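Local coordinates for uncharacterized protein HtdX (Mycobacterium tuberculosis, PDB 4OOB) that catalyses the reversible hydration of trans-2-enoyl-CoA to (3R)-3-hydroxyacyl-CoA, with a preference for C8 to C12 chains, at residues A[41-44]-A[45-49]. Sequence-based numbering, arbitrary orientation.
Sequences LTYP and FALTF
The Y43 ring leans obliquely over the helix turn that follows it: CE2 lies 3.9 Å from CB of L47, and CE1 approaches CB of A46 more loosely, at 4.5 Å. With CG anti to the backbone N, chi1 169° sends the ring outward and forward over the next turn, so that its hydroxyl end also reaches the leucine branch, OH to CD1 of L47 at 4.0 Å. Another tyrosine, Y27, meets this ring edge-to-face, and the phenol OH is hydrogen-bonded to OD1 of N23. The F45 ring, by contrast, leads away from 41-44; its CB alone comes close, 3.3 Å from O of T42.

The backbone bonds are those of a chain entering a helix. F45 N donates to T42 O, three residues back, whereas L47 N meets Y43 O nearly straight (N-H...O 164°), the i to i+4 pattern. P44 fits because the N-H that proline lacks would have no helical acceptor in the first turn. Its carbonyl O is gripped twice by T48, by N at 3.1 Å and by OG1 at 2.8 Å; chi1 of 63° turns the hydroxyl back toward the preceding turn, satisfying a buried side-chain oxygen within the helix itself.

As the opening of helix 43-57 in this hotdog-fold enzyme, the turn is packed on several sides. P44 rests on W119 and F45 on Q121 and T123, all of strand 116-128, while F45 also touches M194 of helix 193-199; Y43 faces helix 21-31 through N23 and Y27.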
# COMPACT_ATOMS: atom_id res chain seq x y z
N LEU A 41 8.54 -7.11 -2.92
CA LEU A 41 7.46 -7.73 -2.15
C LEU A 41 6.12 -7.03 -2.33
O LEU A 41 5.12 -7.70 -2.45
CB LEU A 41 7.87 -7.76 -0.67
CG LEU A 41 6.83 -8.23 0.34
CD1 LEU A 41 6.44 -9.69 0.15
CD2 LEU A 41 7.34 -7.98 1.77
N THR A 42 6.11 -5.70 -2.33
CA THR A 42 4.87 -4.89 -2.46
C THR A 42 4.38 -4.64 -3.93
O THR A 42 3.32 -4.07 -4.13
CB THR A 42 5.06 -3.50 -1.77
OG1 THR A 42 6.24 -2.85 -2.28
CG2 THR A 42 5.18 -3.69 -0.28
N TYR A 43 5.17 -5.05 -4.93
CA TYR A 43 4.90 -4.64 -6.30
C TYR A 43 3.57 -5.20 -6.85
O TYR A 43 2.90 -4.54 -7.64
CB TYR A 43 6.08 -4.98 -7.24
CG TYR A 43 5.68 -4.80 -8.69
CD1 TYR A 43 5.64 -3.55 -9.24
CD2 TYR A 43 5.29 -5.88 -9.48
CE1 TYR A 43 5.23 -3.35 -10.52
CE2 TYR A 43 4.89 -5.69 -10.78
CZ TYR A 43 4.84 -4.41 -11.28
OH TYR A 43 4.44 -4.12 -12.57
N PRO A 44 3.19 -6.43 -6.43
CA PRO A 44 1.96 -6.99 -6.97
C PRO A 44 0.73 -6.23 -6.51
O PRO A 44 -0.33 -6.41 -7.11
CB PRO A 44 1.95 -8.44 -6.46
CG PRO A 44 3.38 -8.74 -6.26
CD PRO A 44 4.01 -7.47 -5.78
N PHE A 45 0.87 -5.35 -5.52
CA PHE A 45 -0.19 -4.40 -5.27
C PHE A 45 -0.43 -3.55 -6.51
O PHE A 45 -1.57 -3.40 -6.96
CB PHE A 45 0.06 -3.50 -4.04
CG PHE A 45 -1.06 -2.52 -3.78
CD1 PHE A 45 -2.07 -2.81 -2.86
CD2 PHE A 45 -1.11 -1.32 -4.44
CE1 PHE A 45 -3.11 -1.91 -2.62
CE2 PHE A 45 -2.16 -0.42 -4.23
CZ PHE A 45 -3.14 -0.70 -3.29
N ALA A 46 0.62 -2.94 -7.05
CA ALA A 46 0.42 -2.10 -8.25
C ALA A 46 -0.07 -2.92 -9.44
O ALA A 46 -1.01 -2.56 -10.16
CB ALA A 46 1.69 -1.35 -8.61
N LEU A 47 0.52 -4.08 -9.62
CA LEU A 47 0.19 -4.90 -10.77
C LEU A 47 -1.30 -5.29 -10.83
O LEU A 47 -1.90 -5.35 -11.92
CB LEU A 47 1.04 -6.17 -10.70
CG LEU A 47 0.91 -7.23 -11.81
CD1 LEU A 47 1.50 -6.74 -13.13
CD2 LEU A 47 1.60 -8.50 -11.33
N THR A 48 -1.86 -5.64 -9.67
CA THR A 48 -3.23 -6.15 -9.57
C THR A 48 -4.26 -5.07 -9.38
O THR A 48 -5.43 -5.32 -9.57
CB THR A 48 -3.38 -7.21 -8.43
OG1 THR A 48 -3.11 -6.64 -7.16
CG2 THR A 48 -2.45 -8.43 -8.63
N PHE A 49 -3.85 -3.84 -9.06
CA PHE A 49 -4.82 -2.85 -8.58
C PHE A 49 -5.89 -2.45 -9.57
O PHE A 49 -7.06 -2.25 -9.24
CB PHE A 49 -4.13 -1.58 -8.11
CG PHE A 49 -5.00 -0.72 -7.23
CD1 PHE A 49 -5.55 -1.22 -6.07
CD2 PHE A 49 -5.31 0.57 -7.59
CE1 PHE A 49 -6.36 -0.43 -5.25
CE2 PHE A 49 -6.12 1.36 -6.80
CZ PHE A 49 -6.64 0.86 -5.63